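Local coordinates for solute-binding protein (Thermoactinomyces vulgaris, PDB 2ZYO), which binds maltodextrins and cyclodextrins and probably hands them to a sugar transporter in the cell membrane, at residues V23-D28 / L124-E129. Residues are numbered along the deposited sequence; the frame is centred on the assembly and turned at random.
Sequences VWENAD and LPKAIE. With GLC (alpha-D-glucopyranose), chain B.
Lys126 and Glu25 come from opposite directions, and their charged ends meet in a buried salt bridge although Glu25 CA and Lys126 CA are 11.8 Å apart, a gap that a long lysine can span. Lys126 NZ donates to Glu25 OE1 at 2.8 Å, on the syn lone pair, the side facing the other carboxylate oxygen. Glu25 OE2 turns its anti lone pair to Asn26 N, 2.7 Å away, and also accepts from a water that accepts a hydrogen bond from Lys126 NZ. CG of Glu25 stands anti to the backbone N (chi1 -178°), and the bend at chi2 brings OE2 back to Asn26, just past the strand. Thr36 also hydrogen-bonds OE1, so the two-oxygen carboxylate serves four partners, while Trp284 gives Lys126 a cation-pi partner. With an alanine here instead of Glu25, the buried ammonium is likely to lose its countercharge and Asn26 N its acceptor. Asn26 OD1 accepts from Asp28 N in an Asx turn. Lys126 and Ala127 form a classic beta bulge opposite Lys282; farther on, Glu129 of the glycan pocket accepts from the glucose O2. The bridge thus ties strand 20-25, parallel to strand 50-55, to strand 120-136, antiparallel to strand 278-287.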
loop_
_atom_site.group_PDB
_atom_site.type_symbol
_atom_site.label_atom_id
_atom_site.label_comp_id
_atom_site.label_asym_id
_atom_site.label_seq_id
_atom_site.Cartn_x
_atom_site.Cartn_y
_atom_site.Cartn_z
ATOM N N VAL A 23 -11.310 -4.718 20.066
ATOM C CA VAL A 23 -10.842 -4.462 18.711
ATOM C C VAL A 23 -10.625 -2.959 18.561
ATOM O O VAL A 23 -11.497 -2.175 18.929
ATOM C CB VAL A 23 -11.884 -4.947 17.669
ATOM C CG1 VAL A 23 -11.511 -4.515 16.268
ATOM C CG2 VAL A 23 -12.041 -6.466 17.723
ATOM N N TRP A 24 -9.463 -2.562 18.044
ATOM C CA TRP A 24 -9.219 -1.157 17.705
ATOM C C TRP A 24 -9.390 -0.946 16.208
ATOM O O TRP A 24 -8.791 -1.660 15.403
ATOM C CB TRP A 24 -7.819 -0.703 18.125
ATOM C CG TRP A 24 -7.587 -0.617 19.607
ATOM C CD1 TRP A 24 -8.528 -0.661 20.596
ATOM C CD2 TRP A 24 -6.327 -0.439 20.258
ATOM N NE1 TRP A 24 -7.925 -0.546 21.827
ATOM C CE2 TRP A 24 -6.575 -0.401 21.647
ATOM C CE3 TRP A 24 -5.008 -0.316 19.801
ATOM C CZ2 TRP A 24 -5.552 -0.244 22.587
ATOM C CZ3 TRP A 24 -3.990 -0.160 20.736
ATOM C CH2 TRP A 24 -4.269 -0.128 22.113
ATOM N N GLU A 25 -10.206 0.039 15.845
ATOM C CA GLU A 25 -10.476 0.345 14.445
ATOM C C GLU A 25 -10.329 1.842 14.168
ATOM O O GLU A 25 -10.532 2.670 15.061
ATOM C CB GLU A 25 -11.872 -0.155 14.045
ATOM C CG GLU A 25 -12.261 0.059 12.575
ATOM C CD GLU A 25 -11.310 -0.610 11.595
ATOM O OE1 GLU A 25 -11.658 -1.690 11.079
ATOM O OE2 GLU A 25 -10.215 -0.063 11.340
ATOM N N ASN A 26 -9.977 2.162 12.923
ATOM C CA ASN A 26 -9.757 3.533 12.451
ATOM C C ASN A 26 -10.734 4.560 13.015
ATOM O O ASN A 26 -11.949 4.397 12.910
ATOM C CB ASN A 26 -9.795 3.565 10.918
ATOM C CG ASN A 26 -9.307 4.884 10.344
ATOM O OD1 ASN A 26 -8.827 5.756 11.068
ATOM N ND2 ASN A 26 -9.420 5.029 9.029
ATOM N N ALA A 27 -10.181 5.620 13.601
ATOM C CA ALA A 27 -10.975 6.653 14.263
ATOM C C ALA A 27 -11.427 7.773 13.325
ATOM O O ALA A 27 -12.446 8.416 13.580
ATOM C CB ALA A 27 -10.206 7.232 15.442
ATOM N N ASP A 28 -10.672 8.001 12.250
ATOM C CA ASP A 28 -10.935 9.120 11.335
ATOM C C ASP A 28 -11.957 8.815 10.244
ATOM O O ASP A 28 -12.591 9.729 9.699
ATOM C CB ASP A 28 -9.630 9.647 10.713
ATOM C CG ASP A 28 -8.921 8.619 9.841
ATOM O OD1 ASP A 28 -9.537 8.085 8.890
ATOM O OD2 ASP A 28 -7.724 8.362 10.098
ATOM N N LEU A 124 -4.723 -11.546 8.986
ATOM C CA LEU A 124 -5.568 -11.772 7.824
ATOM C C LEU A 124 -5.950 -10.419 7.225
ATOM O O LEU A 124 -6.174 -9.456 7.966
ATOM C CB LEU A 124 -6.804 -12.599 8.202
ATOM C CG LEU A 124 -6.537 -14.025 8.709
ATOM C CD1 LEU A 124 -7.840 -14.705 9.102
ATOM C CD2 LEU A 124 -5.771 -14.872 7.691
ATOM N N PRO A 125 -5.992 -10.331 5.885
ATOM C CA PRO A 125 -6.132 -9.026 5.244
ATOM C C PRO A 125 -7.561 -8.508 5.119
ATOM O O PRO A 125 -8.506 -9.294 4.994
ATOM C CB PRO A 125 -5.541 -9.266 3.857
ATOM C CG PRO A 125 -5.860 -10.694 3.567
ATOM C CD PRO A 125 -5.881 -11.420 4.894
ATOM N N LYS A 126 -7.687 -7.183 5.144
ATOM C CA LYS A 126 -8.961 -6.487 4.992
ATOM C C LYS A 126 -8.998 -5.712 3.681
ATOM O O LYS A 126 -10.039 -5.632 3.028
ATOM C CB LYS A 126 -9.167 -5.491 6.136
ATOM C CG LYS A 126 -9.108 -6.085 7.537
ATOM C CD LYS A 126 -8.723 -5.033 8.582
ATOM C CE LYS A 126 -9.825 -3.998 8.793
ATOM N NZ LYS A 126 -9.480 -3.065 9.908
ATOM N N ALA A 127 -7.856 -5.133 3.317
ATOM C CA ALA A 127 -7.780 -4.210 2.188
ATOM C C ALA A 127 -6.432 -4.270 1.485
ATOM O O ALA A 127 -5.405 -4.544 2.113
ATOM C CB ALA A 127 -8.066 -2.787 2.656
ATOM N N ILE A 128 -6.458 -4.014 0.178
ATOM C CA ILE A 128 -5.249 -3.897 -0.631
ATOM C C ILE A 128 -5.323 -2.608 -1.446
ATOM O O ILE A 128 -6.400 -2.211 -1.901
ATOM C CB ILE A 128 -5.036 -5.146 -1.541
ATOM C CG1 ILE A 128 -3.692 -5.083 -2.283
ATOM C CG2 ILE A 128 -6.207 -5.348 -2.508
ATOM C CD1 ILE A 128 -3.222 -6.424 -2.799
ATOM N N GLU A 129 -4.178 -1.950 -1.600
ATOM C CA GLU A 129 -4.086 -0.740 -2.416
ATOM C C GLU A 129 -2.854 -0.756 -3.319
ATOM O O GLU A 129 -1.823 -1.336 -2.976
ATOM C CB GLU A 129 -4.090 0.521 -1.539
ATOM C CG GLU A 129 -2.946 0.603 -0.529
ATOM C CD GLU A 129 -2.918 1.907 0.256
ATOM O OE1 GLU A 129 -3.990 2.501 0.494
ATOM O OE2 GLU A 129 -1.807 2.326 0.649
HETATM C C1 GLC B . -0.267 6.817 -0.365
HETATM C C2 GLC B . 0.036 5.529 0.444
HETATM C C3 GLC B . 1.336 5.626 1.270
HETATM C C4 GLC B . 2.475 6.239 0.456
HETATM C C5 GLC B . 2.011 7.546 -0.182
HETATM C C6 GLC B . 3.088 8.221 -1.018
HETATM O O1 GLC B . -0.733 7.836 0.449
HETATM O O2 GLC B . -1.057 5.225 1.309
HETATM O O3 GLC B . 1.723 4.328 1.698
HETATM O O4 GLC B . 3.598 6.494 1.320
HETATM O O5 GLC B . 0.899 7.283 -1.059
HETATM O O6 GLC B . 3.717 9.274 -0.302
HETATM O O HOH W 1 -9.339 -0.100 8.801
#